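Local coordinates for Lin2118 protein (Listeria innocua, PDB 3OOU), which is of unknown function but probably acts as a DNA-binding transcription regulator, this chain being the C-terminal AraC-type helix-turn-helix domain, at residues 12-17 with 52-57; 57-62 with 90-95; 71-76 with 99-104. All blocks are in the same frame, centred on the assembly; numbering follows the deposited sequence. Where two conformers were deposited one is given.

Contact 1: 12-17 with 52-57; sequences SYITEH and DYLNRY
I14 sets its CG2 and CD1 methyls against three side chains of helix 50-68: Y53, L54 and Y57. The CG2 branch is anti to the backbone N (CG1, at chi1 -69°, lies beside it) and touches two of the three. It sits over one face of the Y57 ring, displaced from the middle toward the rim, in a CH-pi contact with 4.2 Å between I14 CG2 and the centroid of that ring. The same methyl meets L54 from another direction, with I14 CG2 and L54 CD1 3.9 Å apart. Further out, the other branch carries CD1 obliquely against Y53, with I14 CD1 3.7 Å from Y53 CE2. One isoleucine thus touches two tyrosines and a leucine, and M22 also packs on it. This is the buried, close-fitting part.

Toward solvent the fit is slighter. T15 meets the Y57 side chain at about a right angle, and only the phenol end is involved; the distance from T15 CA to Y57 OH is 3.5 Å. T15 was modelled in two conformers, so the exact position of its side chain against that oxygen is doubtful. No hydrogen bond joins the segments, and the helix axes stay 11.4 Å apart at an angle of 40°, a wide spacing bridged by long side chains rather than by backbone approach. Y53 also meets F42 edge-to-face, and Y57 does the same with F18, so both tyrosines are braced by further aromatics. The arrangement joins the first helix, 6-17, to the long helix 50-68 by an apolar seam, as in the all-helical AraC-type DNA-binding domain.

Contact 2: 57-62 with 90-95; sequences YRVNYA and RQFKKH
In the helix-turn-helix domain, V59 of the long helix 50-68 packs against Q91, F92 and H95 of helix 85-96. Its CG1 branch is anti to the backbone N (chi1 168°) and touches two of them: V59 CG1 is 3.8 Å from F92 CD1, and 3.9 Å separates V59 CG1 from H95 CB. The other methyl turns to the backbone of the facing helix, where V59 CG2 lies 3.7 Å from Q91 O. The helices pass almost perpendicular, at 88°, with axes 9.5 Å apart. The backbones come nearest at V59 and F92, where the two CA atoms are only 5.7 Å apart. In AraC-type domains the helix in the place of 85-96 is a DNA-recognition helix, so this crossing probably sets how that helix stands on the long one. One turn further along helix 50-68, the small A62 takes the edge of the F92 ring: A62 CB lies near the ring plane, 4.1 Å from F92 CE1. No hydrogen bond crosses between the segments. K63 and L66, also of helix 50-68, touch F92 too, while Y82 packs on V59.

Contact 3: 71-76 with 99-104; sequences DNLTII and TPNRYR
The guanidinium of R104 meets the main chain of D71 edge-on: the carbonyl oxygen lies in the plane of the group, at the edge formed by NH1 and NH2. Both nitrogens grip that single oxygen, R104 NH2 to D71 O at 2.9 Å and R104 NH1 to D71 O at 3.1 Å. The NH2 bond comes in on a lone pair, in the carbonyl plane, with a C=O...N angle of 140°; the NH1 bond arrives closer to the carbonyl axis, at 165°. A bend at chi3 (-137°) sets NE, which donates to L66 O, while NH2 also bonds T69 O. Bonds to three main-chain oxygens thus fix the rotation of the group, and the partial negative charge at the C-terminal end of helix 50-68 would be expected to favour its positive charge. The D71 carboxylate takes no part, its OD1 standing 6.6 Å from R104 NH2.

Beside this polar grip I76 approaches tip to tip, with I76 CD1 3.5 Å from R104 NH2. The apolar share falls to L73, whose CD1 lies 3.8 Å from P100 CB, the two side chains meeting at about a right angle; the same methyl touches OD1 of the exposed N101. P100 opens helix 100-107, right after the N-cap residue T99, and F92 packs behind it. An arginine bound to carbonyls of a helix end and of the turn that follows, beside a leucine-proline contact, here ties the last helix of the AraC-type helix-turn-helix domain to the turn between helices 50-68 and 73-79.

In the fold
Helix 50-68 is the common spine: it contributes a segment to contacts 1 and 2, which share Y57, and its C-terminal end receives the arginine of contact 3. The centres of contacts 1 and 2 lie 11 Å apart, as do those of contacts 2 and 3, while contacts 1 and 3 are 20 Å apart and do not touch. The D52–K94 salt bridge links the first two; F92 against P100 links the last two. Along the chain contact 1 closes before contact 2 opens, whereas contacts 2 and 3 alternate their segments, interlocking the C-terminal helices. Helices 6-17, 85-96 and 100-107 are thereby fixed relative to one long helix, consistent with the AraC-type plan, in which one long helix links two helix-turn-helix subdomains.

Contact 1: 12-17 with 52-57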
# COMPACT_ATOMS: atom_id res chain seq x y z
N SER A 12 6.79 8.64 6.69
CA SER A 12 6.80 8.01 8.00
C SER A 12 5.40 7.58 8.44
O SER A 12 5.23 6.50 9.00
CB SER A 12 7.45 8.94 9.04
OG SER A 12 8.81 9.19 8.70
N TYR A 13 4.40 8.41 8.15
CA TYR A 13 3.00 8.09 8.43
C TYR A 13 2.53 6.79 7.77
O TYR A 13 1.83 5.99 8.39
CB TYR A 13 2.09 9.24 7.99
CG TYR A 13 0.72 9.22 8.62
CD1 TYR A 13 0.49 9.88 9.84
CD2 TYR A 13 -0.35 8.57 8.01
CE1 TYR A 13 -0.77 9.88 10.42
CE2 TYR A 13 -1.62 8.57 8.59
CZ TYR A 13 -1.82 9.22 9.79
OH TYR A 13 -3.06 9.23 10.38
N ILE A 14 2.91 6.60 6.51
CA ILE A 14 2.59 5.37 5.78
C ILE A 14 3.06 4.13 6.55
O ILE A 14 2.31 3.17 6.70
CB ILE A 14 3.12 5.39 4.32
CG1 ILE A 14 2.33 6.41 3.49
CG2 ILE A 14 3.05 3.99 3.68
CD1 ILE A 14 2.90 6.70 2.11
N THR A 15 4.29 4.17 7.08
CA THR A 15 4.87 3.05 7.83
C THR A 15 4.06 2.70 9.08
O THR A 15 3.95 1.53 9.47
CB THR A 15 6.35 3.35 8.21
OG1 THR A 15 7.07 3.75 7.04
CG2 THR A 15 7.02 2.13 8.82
N GLU A 16 3.51 3.72 9.73
CA GLU A 16 2.73 3.55 10.96
C GLU A 16 1.30 3.08 10.71
O GLU A 16 0.69 2.43 11.57
CB GLU A 16 2.65 4.87 11.73
CG GLU A 16 3.95 5.64 11.82
CD GLU A 16 4.64 5.49 13.16
OE1 GLU A 16 4.18 4.68 13.99
OE2 GLU A 16 5.64 6.21 13.38
N HIS A 17 0.75 3.41 9.54
CA HIS A 17 -0.68 3.28 9.32
C HIS A 17 -1.07 2.58 8.01
O HIS A 17 -2.24 2.60 7.62
CB HIS A 17 -1.34 4.67 9.37
CG HIS A 17 -1.12 5.40 10.66
ND1 HIS A 17 -1.71 5.01 11.84
CD2 HIS A 17 -0.37 6.49 10.96
CE1 HIS A 17 -1.33 5.83 12.81
NE2 HIS A 17 -0.52 6.74 12.30
N ASP A 52 0.44 4.50 -6.12
CA ASP A 52 1.38 3.48 -6.60
C ASP A 52 2.45 3.14 -5.55
O ASP A 52 2.78 1.97 -5.35
CB ASP A 52 1.99 3.88 -7.95
CG ASP A 52 0.95 3.93 -9.06
OD1 ASP A 52 0.16 2.97 -9.18
OD2 ASP A 52 0.91 4.93 -9.81
N TYR A 53 2.95 4.16 -4.86
CA TYR A 53 3.87 3.94 -3.75
C TYR A 53 3.20 3.13 -2.65
O TYR A 53 3.78 2.18 -2.11
CB TYR A 53 4.36 5.27 -3.17
CG TYR A 53 5.28 5.12 -1.98
CD1 TYR A 53 6.67 5.13 -2.14
CD2 TYR A 53 4.77 4.97 -0.69
CE1 TYR A 53 7.52 4.98 -1.05
CE2 TYR A 53 5.61 4.83 0.41
CZ TYR A 53 6.99 4.83 0.21
OH TYR A 53 7.84 4.69 1.28
N LEU A 54 1.97 3.51 -2.30
CA LEU A 54 1.25 2.82 -1.24
C LEU A 54 0.95 1.36 -1.59
O LEU A 54 1.12 0.47 -0.75
CB LEU A 54 -0.02 3.58 -0.86
CG LEU A 54 -0.84 3.00 0.29
CD1 LEU A 54 -0.03 2.90 1.60
CD2 LEU A 54 -2.10 3.83 0.50
N ASN A 55 0.54 1.11 -2.83
CA ASN A 55 0.30 -0.26 -3.29
C ASN A 55 1.57 -1.12 -3.22
O ASN A 55 1.50 -2.26 -2.74
CB ASN A 55 -0.31 -0.28 -4.70
CG ASN A 55 -1.82 -0.04 -4.69
OD1 ASN A 55 -2.33 0.86 -5.37
ND2 ASN A 55 -2.53 -0.85 -3.92
N ARG A 56 2.71 -0.61 -3.68
CA ARG A 56 3.94 -1.39 -3.59
C ARG A 56 4.26 -1.71 -2.13
O ARG A 56 4.64 -2.85 -1.81
CB ARG A 56 5.11 -0.68 -4.28
CG ARG A 56 6.30 -1.62 -4.53
CD ARG A 56 7.48 -0.89 -5.17
NE ARG A 56 7.65 0.42 -4.57
CZ ARG A 56 7.32 1.56 -5.17
NH1 ARG A 56 6.82 1.54 -6.40
NH2 ARG A 56 7.49 2.71 -4.54
N TYR A 57 4.10 -0.72 -1.25
CA TYR A 57 4.38 -0.89 0.17
C TYR A 57 3.50 -1.99 0.78
O TYR A 57 3.98 -2.89 1.47
CB TYR A 57 4.19 0.45 0.92
CG TYR A 57 4.77 0.45 2.31
CD1 TYR A 57 6.07 0.89 2.55
CD2 TYR A 57 4.02 -0.01 3.40
CE1 TYR A 57 6.60 0.88 3.84
CE2 TYR A 57 4.55 -0.03 4.69
CZ TYR A 57 5.84 0.42 4.90
OH TYR A 57 6.38 0.40 6.17

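Contact 2: 57-62 with 90-95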
# COMPACT_ATOMS: atom_id res chain seq x y z
N TYR A 57 4.10 -0.72 -1.25
CA TYR A 57 4.38 -0.89 0.17
C TYR A 57 3.50 -1.99 0.78
O TYR A 57 3.98 -2.89 1.47
CB TYR A 57 4.19 0.45 0.92
CG TYR A 57 4.77 0.45 2.31
CD1 TYR A 57 6.07 0.89 2.55
CD2 TYR A 57 4.02 -0.01 3.40
CE1 TYR A 57 6.60 0.88 3.84
CE2 TYR A 57 4.55 -0.03 4.69
CZ TYR A 57 5.84 0.42 4.90
OH TYR A 57 6.38 0.40 6.17
N ARG A 58 2.20 -1.93 0.48
CA ARG A 58 1.24 -2.90 0.98
C ARG A 58 1.46 -4.29 0.41
O ARG A 58 1.37 -5.28 1.14
CB ARG A 58 -0.17 -2.42 0.66
CG ARG A 58 -0.59 -1.24 1.52
CD ARG A 58 -1.93 -0.68 1.08
NE ARG A 58 -2.52 0.13 2.14
CZ ARG A 58 -3.61 0.87 2.01
NH1 ARG A 58 -4.24 0.93 0.84
NH2 ARG A 58 -4.08 1.55 3.06
N VAL A 59 1.77 -4.37 -0.88
CA VAL A 59 2.01 -5.66 -1.52
C VAL A 59 3.28 -6.31 -0.95
O VAL A 59 3.32 -7.52 -0.76
CB VAL A 59 2.05 -5.54 -3.07
CG1 VAL A 59 2.60 -6.82 -3.70
CG2 VAL A 59 0.66 -5.25 -3.60
N ASN A 60 4.29 -5.50 -0.64
CA ASN A 60 5.50 -6.05 -0.03
C ASN A 60 5.23 -6.70 1.32
O ASN A 60 5.81 -7.72 1.64
CB ASN A 60 6.62 -5.01 0.06
CG ASN A 60 7.33 -4.82 -1.27
OD1 ASN A 60 7.25 -5.68 -2.15
ND2 ASN A 60 8.01 -3.70 -1.42
N TYR A 61 4.32 -6.11 2.10
CA TYR A 61 3.88 -6.75 3.33
C TYR A 61 3.13 -8.05 3.05
O TYR A 61 3.43 -9.09 3.63
CB TYR A 61 3.00 -5.81 4.16
CG TYR A 61 2.66 -6.40 5.50
CD1 TYR A 61 3.58 -6.35 6.53
CD2 TYR A 61 1.44 -7.04 5.72
CE1 TYR A 61 3.32 -6.88 7.76
CE2 TYR A 61 1.16 -7.59 6.98
CZ TYR A 61 2.12 -7.50 7.99
OH TYR A 61 1.93 -8.01 9.26
N ALA A 62 2.15 -7.98 2.14
CA ALA A 62 1.29 -9.12 1.82
C ALA A 62 2.10 -10.32 1.38
O ALA A 62 1.81 -11.45 1.79
CB ALA A 62 0.27 -8.73 0.75
N ARG A 90 -5.37 -7.33 -8.58
CA ARG A 90 -4.69 -6.57 -9.64
C ARG A 90 -3.36 -6.00 -9.16
O ARG A 90 -2.33 -6.12 -9.83
CB ARG A 90 -5.57 -5.41 -10.14
CG ARG A 90 -6.70 -5.81 -11.06
CD ARG A 90 -7.33 -4.60 -11.74
NE ARG A 90 -7.97 -3.67 -10.80
CZ ARG A 90 -9.20 -3.81 -10.31
NH1 ARG A 90 -9.96 -4.84 -10.66
NH2 ARG A 90 -9.67 -2.90 -9.46
N GLN A 91 -3.38 -5.41 -7.97
CA GLN A 91 -2.21 -4.74 -7.43
C GLN A 91 -1.07 -5.69 -7.06
O GLN A 91 0.10 -5.38 -7.28
CB GLN A 91 -2.60 -3.86 -6.24
CG GLN A 91 -3.42 -2.63 -6.64
CD GLN A 91 -2.70 -1.74 -7.64
OE1 GLN A 91 -1.49 -1.53 -7.54
NE2 GLN A 91 -3.43 -1.23 -8.62
N PHE A 92 -1.42 -6.85 -6.50
CA PHE A 92 -0.42 -7.86 -6.17
C PHE A 92 0.27 -8.35 -7.44
O PHE A 92 1.50 -8.46 -7.48
CB PHE A 92 -1.05 -9.04 -5.41
CG PHE A 92 -0.04 -9.93 -4.74
CD1 PHE A 92 0.27 -9.75 -3.40
CD2 PHE A 92 0.60 -10.95 -5.45
CE1 PHE A 92 1.22 -10.58 -2.77
CE2 PHE A 92 1.55 -11.76 -4.83
CZ PHE A 92 1.85 -11.58 -3.49
N LYS A 93 -0.52 -8.62 -8.48
CA LYS A 93 0.01 -9.05 -9.77
C LYS A 93 0.95 -7.99 -10.36
O LYS A 93 2.03 -8.31 -10.86
CB LYS A 93 -1.13 -9.37 -10.75
CG LYS A 93 -0.71 -9.72 -12.18
CD LYS A 93 0.07 -11.02 -12.25
CE LYS A 93 0.50 -11.32 -13.68
NZ LYS A 93 1.29 -12.58 -13.77
N LYS A 94 0.52 -6.73 -10.28
CA LYS A 94 1.30 -5.61 -10.81
C LYS A 94 2.68 -5.49 -10.15
O LYS A 94 3.69 -5.28 -10.83
CB LYS A 94 0.51 -4.30 -10.66
CG LYS A 94 1.25 -3.05 -11.12
CD LYS A 94 0.41 -1.80 -10.92
CE LYS A 94 1.12 -0.59 -11.50
NZ LYS A 94 0.47 0.68 -11.10
N HIS A 95 2.72 -5.66 -8.83
CA HIS A 95 3.94 -5.38 -8.07
C HIS A 95 4.85 -6.58 -7.79
O HIS A 95 6.02 -6.40 -7.42
CB HIS A 95 3.60 -4.60 -6.79
CG HIS A 95 3.20 -3.18 -7.05
ND1 HIS A 95 4.11 -2.20 -7.39
CD2 HIS A 95 1.98 -2.59 -7.05
CE1 HIS A 95 3.47 -1.06 -7.58
NE2 HIS A 95 2.18 -1.26 -7.38

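Contact 3: 71-76 with 99-104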
# COMPACT_ATOMS: atom_id res chain seq x y z
N ASP A 71 -2.39 -18.45 6.89
CA ASP A 71 -3.64 -17.74 7.09
C ASP A 71 -4.34 -17.49 5.76
O ASP A 71 -3.73 -17.54 4.68
CB ASP A 71 -3.40 -16.42 7.83
CG ASP A 71 -3.05 -16.63 9.30
OD1 ASP A 71 -3.31 -17.73 9.84
OD2 ASP A 71 -2.52 -15.69 9.91
N ASN A 72 -5.64 -17.24 5.85
CA ASN A 72 -6.48 -17.04 4.69
C ASN A 72 -6.07 -15.80 3.87
O ASN A 72 -5.71 -14.76 4.43
CB ASN A 72 -7.92 -16.95 5.18
CG ASN A 72 -8.89 -16.69 4.08
OD1 ASN A 72 -9.53 -17.60 3.58
ND2 ASN A 72 -9.03 -15.43 3.70
N LEU A 73 -6.11 -15.94 2.55
CA LEU A 73 -5.67 -14.91 1.62
C LEU A 73 -6.42 -13.57 1.72
O LEU A 73 -5.81 -12.50 1.71
CB LEU A 73 -5.77 -15.45 0.20
CG LEU A 73 -5.13 -14.70 -0.96
CD1 LEU A 73 -4.66 -15.69 -2.00
CD2 LEU A 73 -6.09 -13.69 -1.57
N THR A 74 -7.75 -13.65 1.81
CA THR A 74 -8.60 -12.48 2.00
C THR A 74 -8.28 -11.82 3.35
O THR A 74 -8.25 -10.60 3.44
CB THR A 74 -10.09 -12.86 1.88
OG1 THR A 74 -10.36 -13.22 0.52
CG2 THR A 74 -10.99 -11.70 2.28
N ILE A 75 -8.03 -12.62 4.38
CA ILE A 75 -7.65 -12.09 5.69
C ILE A 75 -6.30 -11.36 5.59
O ILE A 75 -6.11 -10.29 6.16
CB ILE A 75 -7.61 -13.21 6.77
CG1 ILE A 75 -8.98 -13.91 6.86
CG2 ILE A 75 -7.24 -12.65 8.13
CD1 ILE A 75 -9.14 -14.82 8.05
N ILE A 76 -5.37 -11.95 4.84
CA ILE A 76 -4.05 -11.33 4.67
C ILE A 76 -4.13 -10.01 3.89
O ILE A 76 -3.46 -9.03 4.25
CB ILE A 76 -3.02 -12.29 4.04
CG1 ILE A 76 -2.66 -13.37 5.07
CG2 ILE A 76 -1.77 -11.53 3.58
CD1 ILE A 76 -1.91 -14.56 4.51
N THR A 99 0.26 -13.79 -9.45
CA THR A 99 -0.96 -13.78 -8.62
C THR A 99 -0.60 -14.18 -7.19
O THR A 99 0.40 -14.88 -6.97
CB THR A 99 -2.03 -14.74 -9.16
OG1 THR A 99 -1.54 -16.08 -9.08
CG2 THR A 99 -2.41 -14.40 -10.60
N PRO A 100 -1.41 -13.75 -6.20
CA PRO A 100 -1.10 -14.08 -4.81
C PRO A 100 -0.93 -15.58 -4.54
O PRO A 100 0.06 -15.98 -3.93
CB PRO A 100 -2.30 -13.54 -4.03
CG PRO A 100 -2.88 -12.48 -4.89
CD PRO A 100 -2.56 -12.82 -6.31
N ASN A 101 -1.86 -16.41 -4.99
CA ASN A 101 -1.75 -17.82 -4.65
C ASN A 101 -0.66 -18.55 -5.45
O ASN A 101 -0.09 -19.52 -4.97
CB ASN A 101 -3.11 -18.53 -4.69
CG ASN A 101 -3.34 -19.42 -3.46
OD1 ASN A 101 -2.92 -19.09 -2.34
ND2 ASN A 101 -4.03 -20.55 -3.67
N ARG A 102 -0.34 -18.04 -6.64
CA ARG A 102 0.82 -18.52 -7.42
C ARG A 102 2.14 -18.17 -6.72
O ARG A 102 3.05 -18.99 -6.64
CB ARG A 102 0.79 -17.94 -8.83
CG ARG A 102 1.84 -18.51 -9.79
CD ARG A 102 1.31 -19.74 -10.53
NE ARG A 102 2.39 -20.48 -11.18
CZ ARG A 102 3.07 -21.47 -10.62
NH1 ARG A 102 2.80 -21.86 -9.38
NH2 ARG A 102 4.03 -22.08 -11.30
N TYR A 103 2.23 -16.94 -6.22
CA TYR A 103 3.39 -16.50 -5.45
C TYR A 103 3.60 -17.39 -4.23
O TYR A 103 4.72 -17.82 -3.95
CB TYR A 103 3.20 -15.04 -5.00
CG TYR A 103 4.44 -14.41 -4.41
CD1 TYR A 103 5.35 -13.73 -5.22
CD2 TYR A 103 4.70 -14.47 -3.04
CE1 TYR A 103 6.49 -13.14 -4.69
CE2 TYR A 103 5.84 -13.90 -2.50
CZ TYR A 103 6.73 -13.23 -3.33
OH TYR A 103 7.86 -12.64 -2.81
N ARG A 104 2.51 -17.65 -3.51
CA ARG A 104 2.52 -18.53 -2.35
C ARG A 104 3.00 -19.93 -2.75
O ARG A 104 3.78 -20.54 -2.02
CB ARG A 104 1.14 -18.59 -1.72
CG ARG A 104 1.13 -19.10 -0.29
CD ARG A 104 -0.24 -18.99 0.32
NE ARG A 104 -0.18 -18.50 1.69
CZ ARG A 104 -1.22 -18.25 2.46
NH1 ARG A 104 -2.46 -18.45 2.03
NH2 ARG A 104 -1.03 -17.80 3.69